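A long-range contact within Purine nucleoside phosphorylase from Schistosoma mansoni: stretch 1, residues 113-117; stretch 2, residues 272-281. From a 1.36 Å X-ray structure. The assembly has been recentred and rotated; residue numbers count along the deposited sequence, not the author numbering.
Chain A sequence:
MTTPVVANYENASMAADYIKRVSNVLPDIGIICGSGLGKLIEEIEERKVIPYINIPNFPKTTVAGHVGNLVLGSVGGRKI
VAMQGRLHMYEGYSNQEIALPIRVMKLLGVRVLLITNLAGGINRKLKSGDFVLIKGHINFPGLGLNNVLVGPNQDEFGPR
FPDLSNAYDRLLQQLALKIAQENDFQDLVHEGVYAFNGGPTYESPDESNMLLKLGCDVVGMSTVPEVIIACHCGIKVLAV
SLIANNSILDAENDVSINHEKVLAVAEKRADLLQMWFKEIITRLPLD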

ATOM      1  N   LEU A 113       0.173  18.327 -20.189  1.00 17.95           N
ATOM      2  CA  LEU A 113       0.327  18.695 -18.787  1.00 15.19           C
ATOM      3  C   LEU A 113       1.813  18.686 -18.450  1.00 15.79           C
ATOM      4  O   LEU A 113       2.491  17.673 -18.659  1.00 16.25           O
ATOM      5  CB  LEU A 113      -0.434  17.707 -17.905  1.00 15.82           C
ATOM      6  CG  LEU A 113      -0.283  17.871 -16.390  1.00 15.48           C
ATOM      7  CD1 LEU A 113      -0.703  19.272 -15.928  1.00 17.25           C
ATOM      8  CD2 LEU A 113      -1.114  16.800 -15.706  1.00 16.63           C
ATOM      9  N   LEU A 114       2.313  19.814 -17.944  1.00 15.49           N
ATOM     10  CA  LEU A 114       3.701  19.961 -17.520  1.00 15.66           C
ATOM     11  C   LEU A 114       3.733  19.965 -16.000  1.00 16.56           C
ATOM     12  O   LEU A 114       2.987  20.721 -15.372  1.00 17.75           O
ATOM     13  CB  LEU A 114       4.279  21.289 -18.024  1.00 17.40           C
ATOM     14  CG  LEU A 114       4.165  21.550 -19.531  1.00 18.78           C
ATOM     15  CD1 LEU A 114       4.766  22.910 -19.902  1.00 20.32           C
ATOM     16  CD2 LEU A 114       4.811  20.420 -20.348  1.00 19.95           C
ATOM     17  N   ILE A 115       4.599  19.135 -15.408  1.00 14.53           N
ATOM     18  CA  ILE A 115       4.645  18.956 -13.959  1.00 14.29           C
ATOM     19  C   ILE A 115       6.084  19.077 -13.477  1.00 18.46           C
ATOM     20  O   ILE A 115       6.999  18.510 -14.081  1.00 18.14           O
ATOM     21  CB  ILE A 115       4.098  17.570 -13.564  1.00 13.94           C
ATOM     22  CG1 ILE A 115       2.711  17.329 -14.159  1.00 19.23           C
ATOM     23  CG2 ILE A 115       4.056  17.432 -12.042  1.00 18.18           C
ATOM     24  CD1 ILE A 115       2.183  15.917 -13.906  1.00 18.80           C
ATOM     25  N   THR A 116       6.287  19.792 -12.371  1.00 16.44           N
ATOM     26  CA  THR A 116       7.568  19.762 -11.679  1.00 15.50           C
ATOM     27  C   THR A 116       7.354  19.307 -10.241  1.00 15.18           C
ATOM     28  O   THR A 116       6.256  19.412  -9.691  1.00 17.91           O
ATOM     29  CB  THR A 116       8.288  21.127 -11.693  1.00 16.29           C
ATOM     30  OG1 THR A 116       7.467  22.115 -11.047  1.00 18.00           O
ATOM     31  CG2 THR A 116       8.589  21.566 -13.122  1.00 19.18           C
ATOM     32  N   ASN A 117       8.417  18.773  -9.642  1.00 14.49           N
ATOM     33  CA  ASN A 117       8.371  18.358  -8.250  1.00 13.66           C
ATOM     34  C   ASN A 117       9.775  18.449  -7.666  1.00 14.84           C
ATOM     35  O   ASN A 117      10.761  18.599  -8.392  1.00 15.53           O
ATOM     36  CB  ASN A 117       7.765  16.950  -8.083  1.00 14.20           C
ATOM     37  CG  ASN A 117       8.600  15.853  -8.727  1.00 16.60           C
ATOM     38  OD1 ASN A 117       9.768  15.656  -8.389  1.00 15.05           O
ATOM     39  ND2 ASN A 117       7.988  15.111  -9.643  1.00 17.48           N
TER
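Stretch 2, residues 272-281: LLQMWFKEII

Residues 272-281 form a stretch of α-helix that packs on the β-strand 113-117 and runs nearly antiparallel to it, with 167° between their N-to-C directions and a closest approach of the axes of 11.0 Å. Both elements extend beyond the residues considered here. Within the helix, i to i-4 bonds such as Phe277 N to Leu273 O and Ile281 N to Phe277 O, each 2.9 Å, hold the helical backbone; no hydrogen bond crosses to the strand, and side chains make most of the contact. The strand alternates: Leu114 and Thr116 direct their CA-to-CB bonds toward the helix, Ile115 and Asn117 away. The reversed direction pairs Leu114 with Phe277 (CA to CA 8.3 Å) and Thr116 with Leu273, one helical turn earlier (CA to CA 9.0 Å). Phe277 is the hub. Its chi1 of -91° lies between wells, and with chi2 of 54° the ring reaches the strand obliquely, Phe277 CE2 lying 3.8 Å from Leu114 CB and Phe277 CZ 3.4 Å from Thr116 CG2. Phe277 CZ also comes within 4.2 Å of the backbone Ile115 O. Thr116 adopts the p rotamer, which presents its methyl to the helix: Thr116 CG2 also meets Leu273 CD2 at 3.9 Å, while the hydroxyl is hydrogen-bonded elsewhere in the structure. Leu273, in the t, p conformation, thus extends the apolar patch beside the ring. Leu114, m and t, carries its CD1 to the later turn of the helix, where Leu114 CD1 lies 3.6 Å from Ile281 CG1 and 4.4 Å from Ile280 CG2. Both isoleucines are m, t; the CA-to-CB bond of Ile281 points sideways, yet its side chain ends nearer the strand. The CA-to-CB bond of Lys278 points away from the strand; its side chain is fully extended, all four chi angles t, and exposed.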

ATOM      1  N   LEU A 272      15.969  29.374 -13.180  1.00 23.34           N
ATOM      2  CA  LEU A 272      16.355  28.568 -14.334  1.00 23.07           C
ATOM      3  C   LEU A 272      15.209  27.673 -14.782  1.00 21.43           C
ATOM      4  O   LEU A 272      14.938  27.550 -15.983  1.00 23.20           O
ATOM      5  CB  LEU A 272      17.584  27.731 -13.993  1.00 23.42           C
ATOM      6  CG  LEU A 272      18.115  26.831 -15.115  1.00 23.43           C
ATOM      7  CD1 LEU A 272      18.520  27.654 -16.337  1.00 25.22           C
ATOM      8  CD2 LEU A 272      19.271  25.977 -14.630  1.00 26.44           C
ATOM      9  N   LEU A 273      14.508  27.055 -13.830  1.00 19.91           N
ATOM     10  CA  LEU A 273      13.392  26.191 -14.184  1.00 20.70           C
ATOM     11  C   LEU A 273      12.258  26.982 -14.826  1.00 20.00           C
ATOM     12  O   LEU A 273      11.617  26.501 -15.768  1.00 21.42           O
ATOM     13  CB  LEU A 273      12.918  25.451 -12.939  1.00 18.92           C
ATOM     14  CG  LEU A 273      11.808  24.430 -13.142  1.00 23.87           C
ATOM     15  CD1 LEU A 273      12.253  23.313 -14.073  1.00 22.81           C
ATOM     16  CD2 LEU A 273      11.391  23.864 -11.795  1.00 33.22           C
ATOM     17  N   GLN A 274      12.009  28.205 -14.349  1.00 22.05           N
ATOM     18  CA  GLN A 274      10.979  29.031 -14.969  1.00 23.17           C
ATOM     19  C   GLN A 274      11.334  29.349 -16.415  1.00 22.31           C
ATOM     20  O   GLN A 274      10.490  29.251 -17.315  1.00 24.21           O
ATOM     21  CB  GLN A 274      10.782  30.332 -14.192  1.00 28.51           C
ATOM     22  CG  GLN A 274       9.710  31.197 -14.849  1.00 37.82           C
ATOM     23  CD  GLN A 274       9.859  32.681 -14.579  1.00 58.72           C
ATOM     24  OE1 GLN A 274      10.885  33.140 -14.078  1.00 67.74           O
ATOM     25  NE2 GLN A 274       8.823  33.444 -14.910  1.00 68.41           N
ATOM     26  N   MET A 275      12.582  29.760 -16.650  1.00 21.53           N
ATOM     27  CA  MET A 275      13.025  30.056 -18.008  1.00 21.69           C
ATOM     28  C   MET A 275      12.899  28.820 -18.892  1.00 21.19           C
ATOM     29  O   MET A 275      12.425  28.900 -20.030  1.00 22.45           O
ATOM     30  CB  MET A 275      14.470  30.575 -17.956  1.00 23.78           C
ATOM     31  CG  MET A 275      15.013  31.155 -19.252  1.00 40.15           C
ATOM     32  SD  MET A 275      15.458  29.892 -20.456  1.00 41.83           S
ATOM     33  CE  MET A 275      16.465  28.830 -19.471  1.00 20.50           C
ATOM     34  N   TRP A 276      13.295  27.663 -18.366  1.00 20.06           N
ATOM     35  CA  TRP A 276      13.249  26.427 -19.136  1.00 21.14           C
ATOM     36  C   TRP A 276      11.820  26.095 -19.538  1.00 21.69           C
ATOM     37  O   TRP A 276      11.534  25.819 -20.711  1.00 20.70           O
ATOM     38  CB  TRP A 276      13.809  25.315 -18.257  1.00 20.68           C
ATOM     39  CG  TRP A 276      14.102  24.017 -18.924  1.00 20.72           C
ATOM     40  CD1 TRP A 276      14.164  23.762 -20.269  1.00 21.75           C
ATOM     41  CD2 TRP A 276      14.434  22.795 -18.268  1.00 18.33           C
ATOM     42  NE1 TRP A 276      14.494  22.441 -20.483  1.00 20.30           N
ATOM     43  CE2 TRP A 276      14.669  21.828 -19.268  1.00 19.31           C
ATOM     44  CE3 TRP A 276      14.546  22.420 -16.922  1.00 17.82           C
ATOM     45  CZ2 TRP A 276      15.006  20.506 -18.966  1.00 20.33           C
ATOM     46  CZ3 TRP A 276      14.885  21.113 -16.621  1.00 18.41           C
ATOM     47  CH2 TRP A 276      15.112  20.170 -17.640  1.00 20.56           C
ATOM     48  N   PHE A 277      10.903  26.122 -18.569  1.00 20.20           N
ATOM     49  CA  PHE A 277       9.522  25.754 -18.850  1.00 18.35           C
ATOM     50  C   PHE A 277       8.824  26.787 -19.726  1.00 20.71           C
ATOM     51  O   PHE A 277       7.984  26.423 -20.554  1.00 20.80           O
ATOM     52  CB  PHE A 277       8.768  25.468 -17.548  1.00 18.54           C
ATOM     53  CG  PHE A 277       8.822  24.025 -17.145  1.00 21.29           C
ATOM     54  CD1 PHE A 277      10.038  23.372 -17.024  1.00 22.01           C
ATOM     55  CD2 PHE A 277       7.661  23.314 -16.929  1.00 24.08           C
ATOM     56  CE1 PHE A 277      10.085  22.018 -16.681  1.00 23.05           C
ATOM     57  CE2 PHE A 277       7.703  21.972 -16.568  1.00 25.01           C
ATOM     58  CZ  PHE A 277       8.925  21.332 -16.459  1.00 25.15           C
ATOM     59  N   LYS A 278       9.158  28.071 -19.578  1.00 21.10           N
ATOM     60  CA  LYS A 278       8.616  29.062 -20.505  1.00 22.03           C
ATOM     61  C   LYS A 278       9.018  28.734 -21.939  1.00 20.81           C
ATOM     62  O   LYS A 278       8.183  28.771 -22.848  1.00 22.43           O
ATOM     63  CB  LYS A 278       9.067  30.469 -20.100  1.00 24.12           C
ATOM     64  CG  LYS A 278       8.531  31.598 -20.965  1.00 27.83           C
ATOM     65  CD  LYS A 278       9.010  32.949 -20.423  1.00 30.03           C
ATOM     66  CE  LYS A 278       8.578  34.104 -21.302  1.00 40.25           C
ATOM     67  NZ  LYS A 278       9.080  35.404 -20.764  1.00 45.55           N
ATOM     68  N   GLU A 279      10.284  28.370 -22.153  1.00 20.72           N
ATOM     69  CA  GLU A 279      10.733  28.032 -23.500  1.00 22.61           C
ATOM     70  C   GLU A 279      10.103  26.733 -23.990  1.00 22.84           C
ATOM     71  O   GLU A 279       9.749  26.619 -25.169  1.00 25.72           O
ATOM     72  CB  GLU A 279      12.261  27.971 -23.559  1.00 26.12           C
ATOM     73  CG  GLU A 279      12.822  27.658 -24.950  1.00 25.86           C
ATOM     74  CD  GLU A 279      12.639  28.786 -25.951  1.00 36.15           C
ATOM     75  OE1 GLU A 279      12.183  29.881 -25.561  1.00 36.86           O
ATOM     76  OE2 GLU A 279      12.955  28.567 -27.141  1.00 45.24           O
ATOM     77  N   ILE A 280       9.950  25.741 -23.108  1.00 20.63           N
ATOM     78  CA  ILE A 280       9.241  24.520 -23.492  1.00 22.12           C
ATOM     79  C   ILE A 280       7.844  24.863 -23.994  1.00 24.62           C
ATOM     80  O   ILE A 280       7.408  24.390 -25.050  1.00 25.40           O
ATOM     81  CB  ILE A 280       9.204  23.515 -22.327  1.00 21.01           C
ATOM     82  CG1 ILE A 280      10.605  22.959 -22.049  1.00 22.04           C
ATOM     83  CG2 ILE A 280       8.221  22.377 -22.638  1.00 23.05           C
ATOM     84  CD1 ILE A 280      10.713  22.200 -20.731  1.00 21.69           C
ATOM     85  N   ILE A 281       7.135  25.722 -23.254  1.00 24.60           N
ATOM     86  CA  ILE A 281       5.786  26.128 -23.642  1.00 24.45           C
ATOM     87  C   ILE A 281       5.785  26.784 -25.023  1.00 25.03           C
ATOM     88  O   ILE A 281       4.974  26.437 -25.892  1.00 29.17           O
ATOM     89  CB  ILE A 281       5.163  27.027 -22.557  1.00 24.57           C
ATOM     90  CG1 ILE A 281       4.894  26.211 -21.291  1.00 25.71           C
ATOM     91  CG2 ILE A 281       3.878  27.677 -23.061  1.00 26.90           C
ATOM     92  CD1 ILE A 281       4.528  27.048 -20.074  1.00 24.69           C
TER